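Local coordinates for Non-structural protein 9 (Avian infectious bronchitis virus, PDB 5C94) that forms a homodimer that binds RNA, and probably serves as an accessory subunit of the coronavirus replicase, at residues V14-C19 / E31-Y36; L55-F60 / Q67-L72; P75-M80 / V88-F93. All coordinates share one frame; numbering follows the deposited sequence.

Contact 1: residues V14-C19 / E31-Y36; sequences VKTKAC and ESKCYY
The ring of Tyr-36 lies between two lysines of the facing strand. On one face rests CB of Lys-15, a CH-pi contact 3.8 Å from the ring centroid and offset toward the rim. Over the opposite face stands NZ of Lys-17, 4.5 Å from the same centroid and only 12° off the ring normal, a cation-pi arrangement that would let the ring's electrons partly screen the ammonium charge. Chi1 of 61° sets Tyr-36 CG between the backbone N and the carbonyl carbon; the ring beyond it lies against Lys-15 and Lys-17. A water is hydrogen-bonded to Tyr-36 OH and donates to Thr-16 O at 2.6 Å.

The Tyr-35 ring, on the other side of the sheet, takes Thr-16 OG1 over one face and Val-14 CG1 at its edge, 3.8 Å from CD2. Next to it the aliphatic part of Lys-33 lies against Thr-16 CG2. Cys-19 SG touches Cys-34 CB at 3.7 Å on the face shared with Tyr-36.

Between the two layers of side chains runs an antiparallel ladder with paired bonds at Lys-15/Tyr-36, Lys-17/Cys-34 and Cys-19/Ser-32. The hairpin of strands 12-22 and 30-39 is continued by strand 42-50, which bonds to Lys-33 and Tyr-35, while helix 99-109 packs on Val-14 and Tyr-35 through Met-104, Ala-108, Val-105 and Ile-109.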
loop_
_atom_site.group_PDB
_atom_site.type_symbol
_atom_site.label_atom_id
_atom_site.label_comp_id
_atom_site.label_asym_id
_atom_site.label_seq_id
_atom_site.Cartn_x
_atom_site.Cartn_y
_atom_site.Cartn_z
ATOM N N VAL A 14 -0.326 3.869 8.266
ATOM C CA VAL A 14 0.876 3.072 8.425
ATOM C C VAL A 14 1.724 3.789 9.450
ATOM O O VAL A 14 2.056 4.952 9.278
ATOM C CB VAL A 14 1.673 2.902 7.111
ATOM C CG1 VAL A 14 3.004 2.216 7.382
ATOM C CG2 VAL A 14 0.859 2.137 6.059
ATOM N N LYS A 15 2.051 3.097 10.531
ATOM C CA LYS A 15 2.885 3.672 11.566
ATOM C C LYS A 15 4.176 2.883 11.737
ATOM O O LYS A 15 4.327 1.775 11.224
ATOM C CB LYS A 15 2.121 3.733 12.888
ATOM C CG LYS A 15 1.041 4.817 12.944
ATOM C CD LYS A 15 0.198 4.638 14.187
ATOM C CE LYS A 15 -0.575 5.882 14.550
ATOM N NZ LYS A 15 -1.362 5.632 15.788
ATOM N N THR A 16 5.088 3.471 12.498
ATOM C CA THR A 16 6.448 2.989 12.635
ATOM C C THR A 16 6.840 2.956 14.101
ATOM O O THR A 16 6.500 3.872 14.840
ATOM C CB THR A 16 7.398 3.888 11.797
ATOM O OG1 THR A 16 7.601 3.273 10.521
ATOM C CG2 THR A 16 8.707 4.111 12.453
ATOM N N LYS A 17 7.505 1.885 14.539
ATOM C CA LYS A 17 8.097 1.863 15.881
ATOM C C LYS A 17 9.268 0.873 15.917
ATOM O O LYS A 17 9.387 0.010 15.045
ATOM C CB LYS A 17 7.047 1.519 16.957
ATOM C CG LYS A 17 6.668 0.038 17.059
ATOM C CD LYS A 17 5.481 -0.206 18.001
ATOM C CE LYS A 17 4.817 -1.578 17.729
ATOM N NZ LYS A 17 3.537 -1.820 18.485
ATOM N N ALA A 18 10.147 1.014 16.903
ATOM C CA ALA A 18 11.258 0.083 17.016
ATOM C C ALA A 18 10.754 -1.260 17.478
ATOM O O ALA A 18 9.722 -1.356 18.145
ATOM C CB ALA A 18 12.321 0.593 17.972
ATOM N N CYS A 19 11.495 -2.296 17.104
ATOM C CA CYS A 19 11.280 -3.641 17.605
ATOM C C CYS A 19 12.611 -4.333 17.549
ATOM O O CYS A 19 13.613 -3.714 17.206
ATOM C CB CYS A 19 10.253 -4.401 16.779
ATOM S SG CYS A 19 10.793 -4.733 15.076
ATOM N N GLU A 31 18.053 -4.583 16.750
ATOM C CA GLU A 31 17.040 -3.530 16.769
ATOM C C GLU A 31 16.650 -3.226 15.346
ATOM O O GLU A 31 17.510 -3.074 14.487
ATOM C CB GLU A 31 17.538 -2.257 17.460
ATOM C CG GLU A 31 16.429 -1.224 17.726
ATOM C CD GLU A 31 16.939 0.007 18.459
ATOM O OE1 GLU A 31 17.501 -0.149 19.566
ATOM O OE2 GLU A 31 16.776 1.127 17.930
ATOM N N SER A 32 15.348 -3.176 15.098
ATOM C CA SER A 32 14.843 -2.965 13.762
ATOM C C SER A 32 13.631 -2.071 13.836
ATOM O O SER A 32 13.186 -1.698 14.917
ATOM C CB SER A 32 14.482 -4.292 13.089
ATOM O OG SER A 32 15.469 -5.280 13.334
ATOM N N LYS A 33 13.119 -1.731 12.664
ATOM C CA LYS A 33 11.971 -0.863 12.501
ATOM C C LYS A 33 10.780 -1.698 12.012
ATOM O O LYS A 33 10.891 -2.395 10.995
ATOM C CB LYS A 33 12.311 0.245 11.500
ATOM C CG LYS A 33 11.354 1.428 11.470
ATOM C CD LYS A 33 11.393 2.052 10.082
ATOM C CE LYS A 33 11.477 3.560 10.134
ATOM N NZ LYS A 33 12.761 3.967 10.757
ATOM N N CYS A 34 9.652 -1.655 12.718
ATOM C CA CYS A 34 8.481 -2.367 12.214
ATOM C C CYS A 34 7.382 -1.420 11.710
ATOM O O CYS A 34 7.252 -0.288 12.156
ATOM C CB CYS A 34 7.930 -3.331 13.272
ATOM S SG CYS A 34 6.795 -2.666 14.477
ATOM N N TYR A 35 6.615 -1.898 10.739
ATOM C CA TYR A 35 5.527 -1.137 10.152
ATOM C C TYR A 35 4.224 -1.785 10.589
ATOM O O TYR A 35 4.075 -3.014 10.524
ATOM C CB TYR A 35 5.635 -1.109 8.620
ATOM C CG TYR A 35 6.798 -0.277 8.118
ATOM C CD1 TYR A 35 8.117 -0.699 8.302
ATOM C CD2 TYR A 35 6.581 0.929 7.458
ATOM C CE1 TYR A 35 9.189 0.071 7.852
ATOM C CE2 TYR A 35 7.641 1.700 7.002
ATOM C CZ TYR A 35 8.942 1.271 7.207
ATOM O OH TYR A 35 9.991 2.043 6.754
ATOM N N TYR A 36 3.285 -0.971 11.051
ATOM C CA TYR A 36 1.995 -1.517 11.421
ATOM C C TYR A 36 0.837 -0.618 11.014
ATOM O O TYR A 36 0.948 0.615 10.899
ATOM C CB TYR A 36 1.944 -1.818 12.923
ATOM C CG TYR A 36 2.127 -0.645 13.868
ATOM C CD1 TYR A 36 3.385 -0.114 14.112
ATOM C CD2 TYR A 36 1.042 -0.111 14.566
ATOM C CE1 TYR A 36 3.564 0.948 14.996
ATOM C CE2 TYR A 36 1.208 0.952 15.450
ATOM C CZ TYR A 36 2.475 1.475 15.664
ATOM O OH TYR A 36 2.663 2.529 16.539
HETATM O O HOH W 1 4.636 4.647 16.546
#

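Contact 2: residues L55-F60 / Q67-L72; sequences LKVASF and QIYVDL
Ser-59 and Tyr-69 face each other as a non-hydrogen-bonded pair, with the serine hydroxyl lying over one face of the tyrosine ring. OG stands 3.2 Å above the ring plane, offset toward the rim, and is nearest to CE2. Anti to the backbone N (chi1 -165°), the same OG donates to Ile-68 O at 2.8 Å and accepts from Gln-67 NE2 at 2.6 Å. The glutamine chain is bent at chi2 (78°), which turns CD back toward Ser-59, and Ser-59 OG sits slightly out of the amide plane. Ile-68 O is gripped twice, since Phe-60 N also donates to it, and the two donors approach from opposite faces of the carbonyl plane. The rim of the Tyr-69 ring is met by Val-57 CG1, which lies near the ring plane at the edge.

Across the sheet, on the face of Ala-58 and Phe-60, the contacts are apolar. The Phe-60 side chain crosses Val-70 at about a right angle and lies obliquely to Ile-68, whose CD1 comes to 3.5 Å from Phe-60 CE1. Val-70 CG2 touches both Phe-60 CE2 and Ala-58 CB, 3.8 Å from each. The Leu-72 side chain sets out toward segment 55-60: its CD2 reaches Ala-58 CB, and CD1 packs against Leu-55 CB and the backbone at Val-57 N. Leu-72 N donates to Lys-56 O at 3.1 Å, bent to 142° at the hydrogen and coming from above the carbonyl plane.

Strand 57-61 is bordered on its other side by strand 12-22, where Lys-56 and Val-57 both face Gly-22 in a classic beta bulge. The arrangement is a two-stranded antiparallel beta hairpin whose strand 67-71 is outermost in this chain, at one edge of the antiparallel sheet of the coronavirus nsp9 fold.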
loop_
_atom_site.group_PDB
_atom_site.type_symbol
_atom_site.label_atom_id
_atom_site.label_comp_id
_atom_site.label_asym_id
_atom_site.label_seq_id
_atom_site.Cartn_x
_atom_site.Cartn_y
_atom_site.Cartn_z
ATOM N N LEU A 55 17.627 -12.049 8.954
ATOM C CA LEU A 55 16.638 -12.143 10.016
ATOM C C LEU A 55 15.555 -13.164 9.681
ATOM O O LEU A 55 15.205 -13.349 8.508
ATOM C CB LEU A 55 16.019 -10.778 10.277
ATOM C CG LEU A 55 17.043 -9.688 10.576
ATOM C CD1 LEU A 55 16.338 -8.373 10.771
ATOM C CD2 LEU A 55 17.874 -10.047 11.804
ATOM N N LYS A 56 15.052 -13.842 10.699
ATOM C CA LYS A 56 14.004 -14.826 10.535
ATOM C C LYS A 56 12.823 -14.663 11.446
ATOM O O LYS A 56 11.802 -15.213 11.206
ATOM C CB LYS A 56 14.506 -16.228 10.846
ATOM C CG LYS A 56 15.472 -16.873 9.880
ATOM C CD LYS A 56 15.135 -16.599 8.448
ATOM C CE LYS A 56 15.344 -17.800 7.576
ATOM N NZ LYS A 56 14.058 -18.422 7.171
ATOM N N VAL A 57 12.986 -13.925 12.515
ATOM C CA VAL A 57 11.966 -13.816 13.569
ATOM C C VAL A 57 11.944 -12.363 14.063
ATOM O O VAL A 57 12.994 -11.721 14.189
ATOM C CB VAL A 57 12.185 -14.794 14.777
ATOM C CG1 VAL A 57 11.192 -14.547 15.906
ATOM C CG2 VAL A 57 12.109 -16.244 14.334
ATOM N N ALA A 58 10.761 -11.831 14.335
ATOM C CA ALA A 58 10.676 -10.495 14.919
ATOM C C ALA A 58 9.956 -10.565 16.247
ATOM O O ALA A 58 9.226 -11.531 16.527
ATOM C CB ALA A 58 9.972 -9.530 13.988
ATOM N N SER A 59 10.159 -9.541 17.070
ATOM C CA SER A 59 9.520 -9.514 18.381
ATOM C C SER A 59 9.091 -8.116 18.806
ATOM O O SER A 59 9.771 -7.114 18.543
ATOM C CB SER A 59 10.449 -10.114 19.432
ATOM O OG SER A 59 9.722 -10.414 20.605
ATOM N N PHE A 60 7.949 -8.067 19.474
ATOM C CA PHE A 60 7.371 -6.806 19.915
ATOM C C PHE A 60 6.222 -7.056 20.899
ATOM O O PHE A 60 5.831 -8.210 21.153
ATOM C CB PHE A 60 6.886 -6.001 18.713
ATOM C CG PHE A 60 6.083 -6.808 17.732
ATOM C CD1 PHE A 60 4.751 -7.129 18.001
ATOM C CD2 PHE A 60 6.657 -7.250 16.542
ATOM C CE1 PHE A 60 4.002 -7.884 17.101
ATOM C CE2 PHE A 60 5.916 -8.005 15.623
ATOM C CZ PHE A 60 4.585 -8.326 15.907
ATOM N N GLN A 67 4.783 -9.681 25.288
ATOM C CA GLN A 67 5.885 -9.967 24.349
ATOM C C GLN A 67 5.621 -11.166 23.428
ATOM O O GLN A 67 5.521 -12.313 23.889
ATOM C CB GLN A 67 7.198 -10.216 25.108
ATOM C CG GLN A 67 8.446 -10.248 24.186
ATOM C CD GLN A 67 8.914 -8.848 23.775
ATOM O OE1 GLN A 67 8.629 -7.865 24.461
ATOM N NE2 GLN A 67 9.604 -8.752 22.637
ATOM N N ILE A 68 5.529 -10.914 22.127
ATOM C CA ILE A 68 5.287 -12.012 21.196
ATOM C C ILE A 68 6.370 -12.122 20.130
ATOM O O ILE A 68 7.172 -11.202 19.934
ATOM C CB ILE A 68 3.934 -11.881 20.488
ATOM C CG1 ILE A 68 3.962 -10.734 19.493
ATOM C CG2 ILE A 68 2.789 -11.692 21.500
ATOM C CD1 ILE A 68 2.957 -10.925 18.374
ATOM N N TYR A 69 6.385 -13.269 19.453
ATOM C CA TYR A 69 7.315 -13.538 18.364
ATOM C C TYR A 69 6.556 -13.909 17.083
ATOM O O TYR A 69 5.530 -14.597 17.122
ATOM C CB TYR A 69 8.299 -14.637 18.788
ATOM C CG TYR A 69 9.167 -14.187 19.957
ATOM C CD1 TYR A 69 8.701 -14.266 21.279
ATOM C CD2 TYR A 69 10.432 -13.643 19.744
ATOM C CE1 TYR A 69 9.481 -13.829 22.349
ATOM C CE2 TYR A 69 11.216 -13.210 20.802
ATOM C CZ TYR A 69 10.739 -13.303 22.100
ATOM O OH TYR A 69 11.528 -12.860 23.142
ATOM N N VAL A 70 7.037 -13.396 15.954
ATOM C CA VAL A 70 6.453 -13.704 14.649
ATOM C C VAL A 70 7.537 -14.116 13.642
ATOM O O VAL A 70 8.673 -13.623 13.678
ATOM C CB VAL A 70 5.659 -12.501 14.062
ATOM C CG1 VAL A 70 4.525 -12.110 14.985
ATOM C CG2 VAL A 70 6.573 -11.310 13.826
ATOM N N ASP A 71 7.174 -15.046 12.764
ATOM C CA ASP A 71 8.040 -15.484 11.676
ATOM C C ASP A 71 8.064 -14.452 10.546
ATOM O O ASP A 71 7.098 -13.711 10.335
ATOM C CB ASP A 71 7.567 -16.847 11.149
ATOM C CG ASP A 71 7.809 -17.983 12.147
ATOM O OD1 ASP A 71 8.743 -17.895 12.979
ATOM O OD2 ASP A 71 7.034 -18.961 12.119
ATOM N N LEU A 72 9.169 -14.424 9.813
ATOM C CA LEU A 72 9.333 -13.507 8.693
ATOM C C LEU A 72 9.401 -14.264 7.359
ATOM O O LEU A 72 10.031 -15.315 7.272
ATOM C CB LEU A 72 10.606 -12.672 8.891
ATOM C CG LEU A 72 10.694 -11.890 10.199
ATOM C CD1 LEU A 72 12.035 -11.179 10.313
ATOM C CD2 LEU A 72 9.541 -10.893 10.273
#

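Contact 3: residues P75-M80 / V88-F93; sequences PCKFGM and VVYLYF
Pro-75 lays its CB over one face of the Tyr-92 ring, 3.6 Å from the centroid and 16° off the normal, a CH-pi contact in which the two side chains run alongside each other. Its CB also touches Tyr-90 CB. On the face of Cys-76 and Phe-78, Leu-91 CB comes to the edge of the Phe-78 ring, 4.0 Å from CE2, while Cys-76 SG meets Leu-91 CD1 and stands oblique to the Phe-93 ring in a sulfur-aromatic contact. Met-80, extended beyond CG, crosses Val-89 at about a right angle and brings its CE to 3.7 Å from Val-89 CG1. Lys-77 CB packs against Tyr-90 CE1 on the opposite face of the sheet.

Four backbone bonds hold this register, two at Cys-76/Leu-91 and two at Phe-78/Val-89, the straightest being Leu-91 N to Cys-76 O at 2.8 Å and 174°. Strands 76-82 and 85-93 thus form an antiparallel beta hairpin of the nsp9 sheet, which strand 42-50 continues beyond 85-93.

Further out, the Tyr-92 hydroxyl hydrogen-bonds to Asn-52 O and probably to Leu-55 N, an arrangement consistent with holding the ring in place against Pro-75. Helix 99-109 presses Leu-106 on Phe-78 and Phe-93, and Pro-2 of the second subunit packs on Cys-76 and Phe-93, with Met-10 of the second subunit on Phe-78.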
loop_
_atom_site.group_PDB
_atom_site.type_symbol
_atom_site.label_atom_id
_atom_site.label_comp_id
_atom_site.label_asym_id
_atom_site.label_seq_id
_atom_site.Cartn_x
_atom_site.Cartn_y
_atom_site.Cartn_z
ATOM N N PRO A 75 13.296 -11.645 2.799
ATOM C CA PRO A 75 13.239 -10.195 2.614
ATOM C C PRO A 75 13.280 -9.733 1.143
ATOM O O PRO A 75 13.933 -10.386 0.334
ATOM C CB PRO A 75 14.493 -9.721 3.355
ATOM C CG PRO A 75 15.485 -10.839 3.089
ATOM C CD PRO A 75 14.645 -12.100 3.204
ATOM N N CYS A 76 12.571 -8.640 0.830
ATOM C CA CYS A 76 12.768 -7.836 -0.385
ATOM C C CYS A 76 13.947 -6.931 -0.110
ATOM O O CYS A 76 14.155 -6.567 1.050
ATOM C CB CYS A 76 11.596 -6.899 -0.665
ATOM S SG CYS A 76 9.965 -7.491 -0.410
ATOM N N LYS A 77 14.666 -6.461 -1.125
ATOM C CA LYS A 77 15.600 -5.391 -0.824
ATOM C C LYS A 77 15.306 -4.121 -1.605
ATOM O O LYS A 77 14.785 -4.164 -2.698
ATOM C CB LYS A 77 17.041 -5.855 -1.040
ATOM C CG LYS A 77 17.262 -6.749 -2.187
ATOM C CD LYS A 77 18.752 -7.024 -2.332
ATOM C CE LYS A 77 19.034 -7.860 -3.572
ATOM N NZ LYS A 77 18.278 -9.155 -3.552
ATOM N N PHE A 78 15.634 -2.986 -1.007
ATOM C CA PHE A 78 15.411 -1.687 -1.629
ATOM C C PHE A 78 16.590 -0.760 -1.373
ATOM O O PHE A 78 17.295 -0.911 -0.375
ATOM C CB PHE A 78 14.144 -1.015 -1.083
ATOM C CG PHE A 78 12.874 -1.776 -1.333
ATOM C CD1 PHE A 78 12.264 -1.752 -2.582
ATOM C CD2 PHE A 78 12.256 -2.467 -0.305
ATOM C CE1 PHE A 78 11.067 -2.427 -2.814
ATOM C CE2 PHE A 78 11.066 -3.147 -0.524
ATOM C CZ PHE A 78 10.472 -3.124 -1.782
ATOM N N GLY A 79 16.796 0.209 -2.260
ATOM C CA GLY A 79 17.615 1.356 -1.916
ATOM C C GLY A 79 16.685 2.457 -1.415
ATOM O O GLY A 79 15.806 2.906 -2.150
ATOM N N MET A 80 16.860 2.896 -0.174
ATOM C CA MET A 80 15.967 3.912 0.383
ATOM C C MET A 80 16.681 5.214 0.713
ATOM O O MET A 80 17.819 5.204 1.189
ATOM C CB MET A 80 15.285 3.389 1.639
ATOM C CG MET A 80 14.497 2.135 1.391
ATOM S SD MET A 80 13.392 1.779 2.751
ATOM C CE MET A 80 12.847 0.149 2.245
ATOM N N VAL A 88 20.934 0.463 1.391
ATOM C CA VAL A 88 20.293 -0.810 1.147
ATOM C C VAL A 88 19.508 -1.213 2.386
ATOM O O VAL A 88 20.072 -1.324 3.468
ATOM C CB VAL A 88 21.302 -1.906 0.800
ATOM C CG1 VAL A 88 20.597 -3.236 0.738
ATOM C CG2 VAL A 88 21.971 -1.607 -0.534
ATOM N N VAL A 89 18.205 -1.409 2.216
ATOM C CA VAL A 89 17.312 -1.798 3.302
ATOM C C VAL A 89 16.597 -3.099 2.957
ATOM O O VAL A 89 16.099 -3.267 1.847
ATOM C CB VAL A 89 16.270 -0.696 3.594
ATOM C CG1 VAL A 89 15.333 -1.119 4.719
ATOM C CG2 VAL A 89 16.970 0.629 3.942
ATOM N N TYR A 90 16.570 -4.026 3.907
ATOM C CA TYR A 90 15.875 -5.303 3.747
ATOM C C TYR A 90 14.509 -5.228 4.394
ATOM O O TYR A 90 14.377 -4.841 5.559
ATOM C CB TYR A 90 16.711 -6.441 4.348
ATOM C CG TYR A 90 18.005 -6.602 3.597
ATOM C CD1 TYR A 90 18.064 -7.382 2.445
ATOM C CD2 TYR A 90 19.150 -5.914 3.983
ATOM C CE1 TYR A 90 19.246 -7.516 1.724
ATOM C CE2 TYR A 90 20.336 -6.031 3.253
ATOM C CZ TYR A 90 20.370 -6.834 2.127
ATOM O OH TYR A 90 21.530 -6.971 1.401
ATOM N N LEU A 91 13.485 -5.566 3.628
ATOM C CA LEU A 91 12.115 -5.440 4.099
ATOM C C LEU A 91 11.507 -6.838 4.193
ATOM O O LEU A 91 11.454 -7.578 3.196
ATOM C CB LEU A 91 11.318 -4.528 3.170
ATOM C CG LEU A 91 9.844 -4.142 3.394
ATOM C CD1 LEU A 91 8.953 -5.161 2.773
ATOM C CD2 LEU A 91 9.479 -3.966 4.838
ATOM N N TYR A 92 11.101 -7.199 5.408
ATOM C CA TYR A 92 10.544 -8.507 5.691
ATOM C C TYR A 92 9.090 -8.362 6.066
ATOM O O TYR A 92 8.780 -7.704 7.060
ATOM C CB TYR A 92 11.244 -9.198 6.869
ATOM C CG TYR A 92 12.747 -9.323 6.857
ATOM C CD1 TYR A 92 13.574 -8.229 7.128
ATOM C CD2 TYR A 92 13.334 -10.559 6.643
ATOM C CE1 TYR A 92 14.952 -8.372 7.142
ATOM C CE2 TYR A 92 14.689 -10.719 6.660
ATOM C CZ TYR A 92 15.496 -9.636 6.908
ATOM O OH TYR A 92 16.846 -9.854 6.927
ATOM N N PHE A 93 8.202 -8.986 5.313
ATOM C CA PHE A 93 6.821 -9.043 5.746
ATOM C C PHE A 93 6.698 -10.175 6.730
ATOM O O PHE A 93 7.448 -11.146 6.695
ATOM C CB PHE A 93 5.857 -9.239 4.579
ATOM C CG PHE A 93 5.770 -8.054 3.670
ATOM C CD1 PHE A 93 5.122 -6.894 4.080
ATOM C CD2 PHE A 93 6.360 -8.090 2.413
ATOM C CE1 PHE A 93 5.044 -5.795 3.241
ATOM C CE2 PHE A 93 6.289 -7.001 1.563
ATOM C CZ PHE A 93 5.634 -5.846 1.976
#

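The three hairpins belong to one antiparallel sheet and follow each other along the chain. Contacts 1 and 2 have centres 12 Å apart and touch through neighbouring strands 12-22 and 57-61, with Cys-19 CB 3.3 Å from Ser-59 O. Contacts 2 and 3 lie farther apart, with centres about 17 Å from each other, yet Leu-55 N and Tyr-92 OH are joined by a probable hydrogen bond of 3.1 Å, and Leu-72 CD1 packs on Tyr-92 CD2. Contacts 1 and 3 do not touch; strand 42-50 lies between their strands. Of contacts 2 and 3, contact 3 is the one that meets the second subunit, which places it at the dimer interface.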